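Local coordinates for protein alpha,alpha-trehalose-phosphate synthase (UDP-forming) (Burkholderia vietnamiensis, PDB 5TVG) that belongs to the GT-B class of glycosyltransferases (family 20), binds uridine-5'-diphosphate in a cleft beside its C-terminal Rossmann-like domain, and holds a magnesium ion at a separate site, at residues 267-272 with 357-362; 273-278 with 309-314; 280-285 with 414-419. All coordinates share one frame; numbering follows the deposited sequence.

Interaction 1 of 3, residues 267-272 with 357-362. With MG (magnesium ion), chain O.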
loop_
_atom_site.group_PDB
_atom_site.type_symbol
_atom_site.label_atom_id
_atom_site.label_comp_id
_atom_site.label_asym_id
_atom_site.label_seq_id
_atom_site.Cartn_x
_atom_site.Cartn_y
_atom_site.Cartn_z
ATOM N N LEU A 267 -26.982 10.267 -19.976
ATOM C CA LEU A 267 -26.637 9.111 -19.162
ATOM C C LEU A 267 -25.625 8.258 -19.906
ATOM O O LEU A 267 -25.889 7.807 -21.023
ATOM C CB LEU A 267 -27.890 8.308 -18.824
ATOM C CG LEU A 267 -27.662 6.928 -18.185
ATOM C CD1 LEU A 267 -26.949 7.085 -16.798
ATOM C CD2 LEU A 267 -28.943 6.146 -18.090
ATOM N N VAL A 268 -24.472 8.057 -19.293
ATOM C CA VAL A 268 -23.487 7.091 -19.746
ATOM C C VAL A 268 -23.605 5.898 -18.811
ATOM O O VAL A 268 -23.564 6.056 -17.583
ATOM C CB VAL A 268 -22.060 7.674 -19.732
ATOM C CG1 VAL A 268 -21.054 6.622 -20.201
ATOM C CG2 VAL A 268 -21.934 8.945 -20.611
ATOM N N MET A 269 -23.810 4.723 -19.386
ATOM C CA MET A 269 -24.138 3.513 -18.654
ATOM C C MET A 269 -23.052 2.451 -18.826
ATOM O O MET A 269 -22.639 2.153 -19.953
ATOM C CB MET A 269 -25.491 2.981 -19.145
ATOM C CG MET A 269 -25.989 1.953 -18.261
ATOM S SD MET A 269 -26.737 2.605 -16.780
ATOM C CE MET A 269 -26.751 1.018 -15.974
ATOM N N SER A 270 -22.652 1.824 -17.718
ATOM C CA SER A 270 -21.735 0.690 -17.727
ATOM C C SER A 270 -22.264 -0.371 -16.777
ATOM O O SER A 270 -22.774 -0.039 -15.708
ATOM C CB SER A 270 -20.326 1.068 -17.277
ATOM O OG SER A 270 -19.674 1.831 -18.253
ATOM N N VAL A 271 -22.144 -1.641 -17.173
ATOM C CA VAL A 271 -22.428 -2.793 -16.308
ATOM C C VAL A 271 -21.277 -3.782 -16.468
ATOM O O VAL A 271 -20.997 -4.230 -17.593
ATOM C CB VAL A 271 -23.766 -3.489 -16.634
ATOM C CG1 VAL A 271 -23.907 -4.754 -15.755
ATOM C CG2 VAL A 271 -24.960 -2.558 -16.380
ATOM N N ASP A 272 -20.602 -4.106 -15.357
ATOM C CA ASP A 272 -19.434 -4.986 -15.387
ATOM C C ASP A 272 -19.302 -5.695 -14.044
ATOM O O ASP A 272 -19.453 -5.056 -13.005
ATOM C CB ASP A 272 -18.110 -4.212 -15.618
ATOM C CG ASP A 272 -18.121 -3.335 -16.863
ATOM O OD1 ASP A 272 -18.871 -2.342 -16.908
ATOM O OD2 ASP A 272 -17.334 -3.621 -17.796
ATOM N N ALA A 357 -33.580 -2.114 -19.486
ATOM C CA ALA A 357 -34.250 -0.821 -19.458
ATOM C C ALA A 357 -33.266 0.329 -19.167
ATOM O O ALA A 357 -33.489 1.447 -19.645
ATOM C CB ALA A 357 -35.399 -0.830 -18.446
ATOM N N PHE A 358 -32.203 0.087 -18.374
ATOM C CA PHE A 358 -31.170 1.112 -18.150
ATOM C C PHE A 358 -30.407 1.424 -19.441
ATOM O O PHE A 358 -30.175 2.592 -19.762
ATOM C CB PHE A 358 -30.167 0.673 -17.068
ATOM C CG PHE A 358 -30.773 0.414 -15.716
ATOM C CD1 PHE A 358 -31.945 1.034 -15.322
ATOM C CD2 PHE A 358 -30.157 -0.476 -14.837
ATOM C CE1 PHE A 358 -32.503 0.782 -14.072
ATOM C CE2 PHE A 358 -30.709 -0.754 -13.588
ATOM C CZ PHE A 358 -31.890 -0.117 -13.200
ATOM N N PHE A 359 -29.981 0.379 -20.170
ATOM C CA PHE A 359 -29.279 0.556 -21.443
ATOM C C PHE A 359 -30.107 1.391 -22.415
ATOM O O PHE A 359 -29.589 2.315 -23.052
ATOM C CB PHE A 359 -28.968 -0.806 -22.076
ATOM C CG PHE A 359 -27.957 -1.625 -21.315
ATOM C CD1 PHE A 359 -27.038 -1.014 -20.472
ATOM C CD2 PHE A 359 -27.983 -3.030 -21.398
ATOM C CE1 PHE A 359 -26.116 -1.766 -19.764
ATOM C CE2 PHE A 359 -27.068 -3.791 -20.702
ATOM C CZ PHE A 359 -26.122 -3.164 -19.878
ATOM N N ARG A 360 -31.399 1.068 -22.552
ATOM C CA ARG A 360 -32.261 1.814 -23.473
ATOM C C ARG A 360 -32.348 3.295 -23.101
ATOM O O ARG A 360 -32.328 4.166 -23.977
ATOM C CB ARG A 360 -33.647 1.195 -23.470
ATOM C CG ARG A 360 -34.623 1.726 -24.490
ATOM C CD ARG A 360 -35.855 0.795 -24.474
ATOM N NE ARG A 360 -36.811 1.092 -25.530
ATOM C CZ ARG A 360 -36.860 0.460 -26.697
ATOM N NH1 ARG A 360 -35.994 -0.520 -26.965
ATOM N NH2 ARG A 360 -37.779 0.810 -27.594
ATOM N N MET A 361 -32.489 3.590 -21.807
ATOM C CA MET A 361 -32.621 4.973 -21.362
ATOM C C MET A 361 -31.367 5.772 -21.665
ATOM O O MET A 361 -31.460 6.966 -21.941
ATOM C CB MET A 361 -32.949 5.030 -19.858
ATOM C CG MET A 361 -33.296 6.441 -19.317
ATOM S SD MET A 361 -33.324 6.443 -17.483
ATOM C CE MET A 361 -33.705 4.712 -17.249
ATOM N N SER A 362 -30.199 5.128 -21.641
ATOM C CA SER A 362 -28.926 5.819 -21.764
ATOM C C SER A 362 -28.664 6.303 -23.183
ATOM O O SER A 362 -29.256 5.831 -24.162
ATOM C CB SER A 362 -27.767 4.915 -21.362
ATOM O OG SER A 362 -27.689 3.827 -22.262
HETATM MG MG MG O . -30.817 4.663 -25.331
HETATM O O HOH W 1 -30.960 6.784 -26.750
#
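Met-269 and the two phenylalanines Phe-358 and Phe-359 form the dense centre of this contact, where helix 352-361 lies against strand 266-271. The Met-269 chain leaves the strand with CG anti to the backbone N (chi1 -168°) and bends at chi2, so that two parts of it reach two different aromatic residues. Its CG lies at the edge of the Phe-359 ring, 3.8 Å from CD1, while the terminal CE reaches Phe-358 CB at 3.6 Å. Phe-359 begins by pointing off the strand, but its first torsion (-68°) brings the ring back, and its CE1 also meets Val-271 CG2 at 3.7 Å.

This is a helix covering a parallel Rossmann-like sheet: the chain runs on from it into strand 364-367, which pairs directly with strand 266-271. Where the helix ends, Ser-362 presses its CB against the Leu-267 carbonyl O at 3.5 Å. The Ser-362 hydroxyl OG donates to Phe-359 O, one turn back, over 2.6 Å, and also bonds the hydroxyl of Tyr-381.

Packing is slacker beyond Leu-267. There the partly exposed Met-361 brings its SD no closer than 4.4 Å to Leu-267 CD2, and the partly exposed Arg-360 does not touch the strand at all. At the helix end the magnesium ion is bound by the carbonyls Arg-360 O (2.1 Å) and Ser-362 O (2.3 Å), by a water and by Gln-385 OE1.

The chemistry therefore divides by place: strand and helix adhere mainly by apolar contact, and the polar groups of the helix terminus are engaged by the metal, by Gln-385 and by Tyr-381, which would be expected to favour a fixed helix end.

Interaction 2 of 3, residues 273-278 with 309-314. With UDP (uridine-5'-diphosphate), chain I.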
loop_
_atom_site.group_PDB
_atom_site.type_symbol
_atom_site.label_atom_id
_atom_site.label_comp_id
_atom_site.label_asym_id
_atom_site.label_seq_id
_atom_site.Cartn_x
_atom_site.Cartn_y
_atom_site.Cartn_z
ATOM N N ARG A 273 -18.930 -6.980 -14.051
ATOM C CA ARG A 273 -18.344 -7.544 -12.825
ATOM C C ARG A 273 -17.097 -6.731 -12.465
ATOM O O ARG A 273 -16.429 -6.146 -13.323
ATOM C CB ARG A 273 -17.953 -9.017 -12.985
ATOM C CG ARG A 273 -19.099 -10.057 -13.114
ATOM C CD ARG A 273 -18.527 -11.502 -13.364
ATOM N NE ARG A 273 -17.680 -11.517 -14.564
ATOM C CZ ARG A 273 -16.343 -11.606 -14.558
ATOM N NH1 ARG A 273 -15.677 -11.730 -13.407
ATOM N NH2 ARG A 273 -15.666 -11.542 -15.715
ATOM N N LEU A 274 -16.806 -6.647 -11.180
ATOM C CA LEU A 274 -15.657 -5.866 -10.732
ATOM C C LEU A 274 -14.377 -6.694 -10.911
ATOM O O LEU A 274 -13.727 -7.132 -9.962
ATOM C CB LEU A 274 -15.878 -5.397 -9.301
ATOM C CG LEU A 274 -15.420 -3.940 -9.028
ATOM C CD1 LEU A 274 -15.812 -3.524 -7.616
ATOM C CD2 LEU A 274 -13.906 -3.790 -9.222
ATOM N N ASP A 275 -14.021 -6.901 -12.176
ATOM C CA ASP A 275 -12.871 -7.698 -12.585
ATOM C C ASP A 275 -11.788 -6.771 -13.122
ATOM O O ASP A 275 -12.093 -5.736 -13.726
ATOM C CB ASP A 275 -13.292 -8.729 -13.681
ATOM C CG ASP A 275 -12.315 -9.886 -13.821
ATOM O OD1 ASP A 275 -11.141 -9.627 -14.178
ATOM O OD2 ASP A 275 -12.720 -11.067 -13.575
ATOM N N TYR A 276 -10.515 -7.131 -12.917
ATOM C CA TYR A 276 -9.485 -6.293 -13.541
ATOM C C TYR A 276 -9.462 -6.410 -15.070
ATOM O O TYR A 276 -8.798 -5.595 -15.748
ATOM C CB TYR A 276 -8.105 -6.609 -12.964
ATOM C CG TYR A 276 -7.786 -8.095 -12.884
ATOM C CD1 TYR A 276 -7.384 -8.808 -14.023
ATOM C CD2 TYR A 276 -7.823 -8.768 -11.667
ATOM C CE1 TYR A 276 -7.053 -10.145 -13.947
ATOM C CE2 TYR A 276 -7.498 -10.115 -11.581
ATOM C CZ TYR A 276 -7.120 -10.802 -12.723
ATOM O OH TYR A 276 -6.783 -12.136 -12.643
ATOM N N SER A 277 -10.147 -7.404 -15.633
ATOM C CA SER A 277 -10.209 -7.471 -17.089
ATOM C C SER A 277 -11.074 -6.353 -17.675
ATOM O O SER A 277 -10.977 -6.070 -18.871
ATOM C CB SER A 277 -10.770 -8.827 -17.505
ATOM O OG SER A 277 -12.129 -8.904 -17.110
ATOM N N LYS A 278 -11.917 -5.715 -16.861
ATOM C CA LYS A 278 -12.951 -4.825 -17.377
ATOM C C LYS A 278 -12.469 -3.379 -17.525
ATOM O O LYS A 278 -13.188 -2.548 -18.096
ATOM C CB LYS A 278 -14.199 -4.921 -16.481
ATOM C CG LYS A 278 -14.813 -6.372 -16.395
ATOM C CD LYS A 278 -15.432 -6.875 -17.759
ATOM C CE LYS A 278 -15.905 -8.316 -17.705
ATOM N NZ LYS A 278 -16.644 -8.851 -18.965
ATOM N N PRO A 309 -19.558 -7.107 -6.973
ATOM C CA PRO A 309 -18.302 -7.779 -6.633
ATOM C C PRO A 309 -18.277 -9.206 -7.148
ATOM O O PRO A 309 -19.308 -9.840 -7.357
ATOM C CB PRO A 309 -18.279 -7.746 -5.097
ATOM C CG PRO A 309 -19.160 -6.595 -4.745
ATOM C CD PRO A 309 -20.249 -6.611 -5.770
ATOM N N THR A 310 -17.058 -9.704 -7.337
ATOM C CA THR A 310 -16.803 -10.976 -7.988
ATOM C C THR A 310 -15.528 -11.539 -7.391
ATOM O O THR A 310 -14.585 -10.790 -7.152
ATOM C CB THR A 310 -16.640 -10.734 -9.508
ATOM O OG1 THR A 310 -16.341 -11.950 -10.187
ATOM C CG2 THR A 310 -15.500 -9.733 -9.742
ATOM N N ARG A 311 -15.498 -12.842 -7.138
ATOM C CA ARG A 311 -14.278 -13.525 -6.692
ATOM C C ARG A 311 -13.561 -12.765 -5.569
ATOM O O ARG A 311 -12.345 -12.544 -5.610
ATOM C CB ARG A 311 -13.345 -13.748 -7.892
ATOM C CG ARG A 311 -14.058 -14.474 -9.038
ATOM C CD ARG A 311 -13.328 -14.406 -10.392
ATOM N NE ARG A 311 -14.203 -14.895 -11.466
ATOM C CZ ARG A 311 -13.817 -15.146 -12.720
ATOM N NH1 ARG A 311 -12.552 -14.984 -13.089
ATOM N NH2 ARG A 311 -14.700 -15.565 -13.622
ATOM N N SER A 312 -14.336 -12.348 -4.558
ATOM C CA SER A 312 -13.812 -11.524 -3.463
ATOM C C SER A 312 -12.724 -12.211 -2.651
ATOM O O SER A 312 -11.966 -11.525 -1.959
ATOM C CB SER A 312 -14.926 -11.138 -2.482
ATOM O OG SER A 312 -15.947 -10.431 -3.148
ATOM N N ASP A 313 -12.650 -13.538 -2.679
ATOM C CA ASP A 313 -11.663 -14.258 -1.881
ATOM C C ASP A 313 -10.343 -14.455 -2.614
ATOM O O ASP A 313 -9.460 -15.146 -2.095
ATOM C CB ASP A 313 -12.258 -15.589 -1.419
ATOM C CG ASP A 313 -12.716 -16.471 -2.588
ATOM O OD1 ASP A 313 -12.808 -15.992 -3.756
ATOM O OD2 ASP A 313 -13.066 -17.629 -2.308
ATOM N N VAL A 314 -10.195 -13.851 -3.795
ATOM C CA VAL A 314 -8.938 -13.790 -4.533
ATOM C C VAL A 314 -8.322 -12.404 -4.306
ATOM O O VAL A 314 -8.997 -11.380 -4.476
ATOM C CB VAL A 314 -9.178 -14.070 -6.026
ATOM C CG1 VAL A 314 -7.885 -14.013 -6.792
ATOM C CG2 VAL A 314 -9.912 -15.458 -6.220
HETATM N N1 UDP I . -25.139 -9.354 -15.765
HETATM C C2 UDP I . -26.323 -9.309 -15.051
HETATM N N3 UDP I . -26.291 -8.549 -13.911
HETATM C C4 UDP I . -25.214 -7.843 -13.411
HETATM C C5 UDP I . -24.010 -7.942 -14.204
HETATM C C6 UDP I . -24.013 -8.692 -15.326
HETATM O O2 UDP I . -27.339 -9.880 -15.414
HETATM O O4 UDP I . -25.341 -7.208 -12.344
HETATM C "C1'" UDP I . -25.128 -10.174 -16.999
HETATM C "C2'" UDP I . -25.099 -9.408 -18.324
HETATM O "O2'" UDP I . -26.436 -9.175 -18.724
HETATM C "C3'" UDP I . -24.464 -10.442 -19.248
HETATM C "C4'" UDP I . -23.464 -11.133 -18.331
HETATM O "O4'" UDP I . -23.980 -10.990 -16.991
HETATM O "O3'" UDP I . -25.375 -11.351 -19.855
HETATM C "C5'" UDP I . -22.114 -10.476 -18.368
HETATM O "O5'" UDP I . -21.399 -11.243 -19.334
HETATM P PA UDP I . -20.272 -10.603 -20.211
HETATM O O1A UDP I . -20.057 -11.543 -21.345
HETATM O O2A UDP I . -20.585 -9.155 -20.552
HETATM O O3A UDP I . -18.986 -10.600 -19.265
HETATM P PB UDP I . -18.634 -11.650 -18.127
HETATM O O1B UDP I . -19.109 -12.992 -18.693
HETATM O O2B UDP I . -17.117 -11.749 -18.184
HETATM O O3B UDP I . -19.192 -11.251 -16.806
#
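The guanidinium groups of Arg-273 and Arg-311 overlap with an offset, their planes 24° apart and Arg-273 NH1 over the rim of the Arg-311 group; these like charges come close, with Arg-273 NH1 4.0 Å from Arg-311 NH2. Arg-311 NH2 lies over one face of the Arg-273 group; over a face of the Arg-311 group lie Arg-273 NH1 and Asp-275 OD2. At the edge of Arg-273, in its plane, are Thr-310 OG1 and the terminal phosphate of uridine-5'-diphosphate.

Every arm of Arg-273 is engaged. NH1 donates to Thr-310 OG1 at 3.3 Å, a hydroxyl held anti to its backbone N (chi1 178°), and to Asp-275 OD2 at 3.0 Å. Arg-273 NE meets phosphate O3B at 2.7 Å in an almost straight bond (169°), and Arg-273 NH2 meets O2B at 2.9 Å. Asp-275 OD2, which also bonds Tyr-317 OH, probably eases the repulsion between the arginines, although its ion pair with Arg-311 is long and acts through charge alone. Trp-95 offers Arg-311 a cation-pi face.

Both segments are loops following parallel strands, 266-271 and 301-306, of a Rossmann-like domain, the end of the sheet at which this fold commonly holds its ligands. Leu-274 centres an inverse gamma turn, and Asp-275 follows with an Asx turn, its OD1 accepting from Ser-277 N at 2.8 Å. Thr-310 CG2 is tucked against the Leu-274 carbonyl O at 3.2 Å, joining the two loops. Lys-278 sends its NZ to the ligand, bonding bridging O3A at 2.9 Å as well as O2B, and has a salt bridge to Asp-372.

Interaction 3 of 3, residues 280-285 with 414-419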
loop_
_atom_site.group_PDB
_atom_site.type_symbol
_atom_site.label_atom_id
_atom_site.label_comp_id
_atom_site.label_asym_id
_atom_site.label_seq_id
_atom_site.Cartn_x
_atom_site.Cartn_y
_atom_site.Cartn_z
ATOM N N LEU A 280 -11.971 -0.876 -15.399
ATOM C CA LEU A 280 -12.825 0.123 -14.759
ATOM C C LEU A 280 -12.042 1.385 -14.342
ATOM O O LEU A 280 -12.581 2.496 -14.392
ATOM C CB LEU A 280 -13.549 -0.519 -13.569
ATOM C CG LEU A 280 -14.397 -1.757 -13.987
ATOM C CD1 LEU A 280 -15.143 -2.416 -12.785
ATOM C CD2 LEU A 280 -15.377 -1.431 -15.086
ATOM N N VAL A 281 -10.789 1.244 -13.910
ATOM C CA VAL A 281 -10.022 2.432 -13.490
ATOM C C VAL A 281 -9.754 3.331 -14.691
ATOM O O VAL A 281 -10.015 4.544 -14.660
ATOM C CB VAL A 281 -8.702 2.027 -12.793
ATOM C CG1 VAL A 281 -7.817 3.269 -12.441
ATOM C CG2 VAL A 281 -8.978 1.190 -11.575
ATOM N N GLU A 282 -9.240 2.743 -15.776
ATOM C CA GLU A 282 -9.025 3.508 -17.003
ATOM C C GLU A 282 -10.319 4.158 -17.453
ATOM O O GLU A 282 -10.343 5.339 -17.849
ATOM C CB GLU A 282 -8.479 2.591 -18.102
ATOM C CG GLU A 282 -7.064 2.063 -17.825
ATOM C CD GLU A 282 -7.032 0.881 -16.893
ATOM O OE1 GLU A 282 -5.916 0.410 -16.604
ATOM O OE2 GLU A 282 -8.107 0.410 -16.451
ATOM N N ARG A 283 -11.415 3.423 -17.307
ATOM C CA ARG A 283 -12.715 3.932 -17.695
ATOM C C ARG A 283 -13.100 5.151 -16.861
ATOM O O ARG A 283 -13.494 6.189 -17.405
ATOM C CB ARG A 283 -13.745 2.816 -17.556
ATOM C CG ARG A 283 -15.065 3.157 -18.155
ATOM C CD ARG A 283 -16.080 2.034 -17.958
ATOM N NE ARG A 283 -15.610 0.760 -18.483
ATOM C CZ ARG A 283 -16.284 -0.366 -18.311
ATOM N NH1 ARG A 283 -15.803 -1.510 -18.800
ATOM N NH2 ARG A 283 -17.437 -0.339 -17.625
ATOM N N PHE A 284 -12.960 5.057 -15.531
ATOM C CA PHE A 284 -13.284 6.194 -14.670
ATOM C C PHE A 284 -12.387 7.391 -14.984
ATOM O O PHE A 284 -12.859 8.524 -15.097
ATOM C CB PHE A 284 -13.123 5.814 -13.179
ATOM C CG PHE A 284 -14.251 4.997 -12.615
ATOM C CD1 PHE A 284 -15.046 4.193 -13.439
ATOM C CD2 PHE A 284 -14.497 5.004 -11.248
ATOM C CE1 PHE A 284 -16.073 3.429 -12.914
ATOM C CE2 PHE A 284 -15.522 4.237 -10.705
ATOM C CZ PHE A 284 -16.314 3.440 -11.531
ATOM N N GLN A 285 -11.078 7.161 -15.072
ATOM C CA GLN A 285 -10.167 8.282 -15.300
ATOM C C GLN A 285 -10.417 8.955 -16.648
ATOM O O GLN A 285 -10.201 10.157 -16.766
ATOM C CB GLN A 285 -8.715 7.815 -15.169
ATOM C CG GLN A 285 -8.393 7.379 -13.755
ATOM C CD GLN A 285 -7.039 6.736 -13.624
ATOM O OE1 GLN A 285 -6.481 6.248 -14.595
ATOM N NE2 GLN A 285 -6.506 6.714 -12.405
ATOM N N TYR A 414 -6.052 1.881 -23.176
ATOM C CA TYR A 414 -4.800 2.427 -22.685
ATOM C C TYR A 414 -4.559 3.856 -23.159
ATOM O O TYR A 414 -3.527 4.417 -22.798
ATOM C CB TYR A 414 -3.627 1.535 -23.109
ATOM C CG TYR A 414 -3.716 0.165 -22.480
ATOM C CD1 TYR A 414 -3.246 -0.052 -21.174
ATOM C CD2 TYR A 414 -4.314 -0.893 -23.152
ATOM C CE1 TYR A 414 -3.338 -1.278 -20.584
ATOM C CE2 TYR A 414 -4.404 -2.136 -22.570
ATOM C CZ TYR A 414 -3.926 -2.314 -21.278
ATOM O OH TYR A 414 -4.014 -3.551 -20.708
ATOM N N ASP A 415 -5.466 4.433 -23.957
ATOM C CA ASP A 415 -5.395 5.808 -24.470
ATOM C C ASP A 415 -6.591 6.595 -23.922
ATOM O O ASP A 415 -7.652 6.655 -24.559
ATOM C CB ASP A 415 -5.380 5.784 -26.027
ATOM C CG ASP A 415 -5.183 7.164 -26.650
ATOM O OD1 ASP A 415 -5.200 8.198 -25.935
ATOM O OD2 ASP A 415 -5.000 7.202 -27.880
ATOM N N HIS A 416 -6.403 7.198 -22.744
ATOM C CA HIS A 416 -7.479 7.911 -22.050
ATOM C C HIS A 416 -7.992 9.091 -22.866
ATOM O O HIS A 416 -9.202 9.365 -22.887
ATOM C CB HIS A 416 -6.984 8.391 -20.680
ATOM C CG HIS A 416 -6.657 7.272 -19.737
ATOM N ND1 HIS A 416 -6.288 7.485 -18.423
ATOM C CD2 HIS A 416 -6.643 5.927 -19.922
ATOM C CE1 HIS A 416 -6.057 6.325 -17.837
ATOM N NE2 HIS A 416 -6.278 5.361 -18.720
ATOM N N ALA A 417 -7.092 9.796 -23.559
ATOM C CA ALA A 417 -7.536 10.922 -24.374
ATOM C C ALA A 417 -8.457 10.443 -25.482
ATOM O O ALA A 417 -9.505 11.050 -25.734
ATOM C CB ALA A 417 -6.338 11.705 -24.954
ATOM N N GLN A 418 -8.119 9.324 -26.133
ATOM C CA GLN A 418 -9.028 8.817 -27.156
ATOM C C GLN A 418 -10.383 8.434 -26.550
ATOM O O GLN A 418 -11.445 8.678 -27.156
ATOM C CB GLN A 418 -8.428 7.611 -27.889
ATOM C CG GLN A 418 -9.295 7.152 -29.098
ATOM C CD GLN A 418 -8.961 5.741 -29.631
ATOM O OE1 GLN A 418 -8.374 4.917 -28.927
ATOM N NE2 GLN A 418 -9.320 5.478 -30.899
ATOM N N MET A 419 -10.372 7.808 -25.364
ATOM C CA MET A 419 -11.639 7.404 -24.744
ATOM C C MET A 419 -12.488 8.616 -24.378
ATOM O O MET A 419 -13.706 8.616 -24.593
ATOM C CB MET A 419 -11.370 6.551 -23.496
ATOM C CG MET A 419 -10.687 5.223 -23.799
ATOM S SD MET A 419 -11.536 3.787 -23.100
ATOM C CE MET A 419 -11.155 3.895 -21.325
#
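His-416, Glu-282 and Met-419 account for most of the surface buried here, where helices 280-293 and 416-428 pack together beside the parallel sheet of the Rossmann-like C-terminal domain. The imidazole of His-416 is the central element. Its NE2 rests against the aliphatic part of Glu-282, 3.5 Å from CG, and the carbonyl O of Glu-282 lies over one ring face. The Glu-282 chain bends at chi2 (81°), which turns the carboxylate away from the ring: OE1 is 5.4 Å from His-416 NE2, so the contact is made by methylenes and any effect of charge on the histidine would be mild. At the ring's edge, near its plane, Gln-285 OE1 comes within 3.3 Å of His-416 CE1. The other end of that amide, NE2, is hydrogen-bonded to Glu-327, which fixes the way the group is turned.

One turn further on, Met-419 folds at both chi2 and chi3 and lays its CE on the backbone of the opposing helix, 3.9 Å from Glu-282 O and 4.0 Å from Arg-283 CA. The start of helix 416-428 also faces the third subunit, another copy of the protein, whose Arg-109 forms a salt bridge with Asp-415 OD2. Asp-415 is the N-cap: its OD1 accepts from Gln-418 N at 3.1 Å, the donor approaching from above the carboxylate plane.

The three contacts are spread over one Rossmann-like domain, their centres about 18 to 20 Å apart. Strand 266-271 runs through interaction 1 toward the ligand, which Val-271 touches; the chain then forms the diphosphate-binding loop of interaction 2 and enters helix 280-293, the first partner in interaction 3. Asp-272, just past the strand of interaction 1, ties them together: its OD1 makes a salt bridge with Arg-283 NH2 of interaction 3 at 2.6 Å, and its OD2 lies 3.6 Å from CB of Lys-278 in interaction 2. Leu-280 CD1 packs 4.0 Å from Leu-274 CD2. Lys-278 O lies 2.9 Å from Arg-283 NH1, whereas the magnesium site is separate from the ligand.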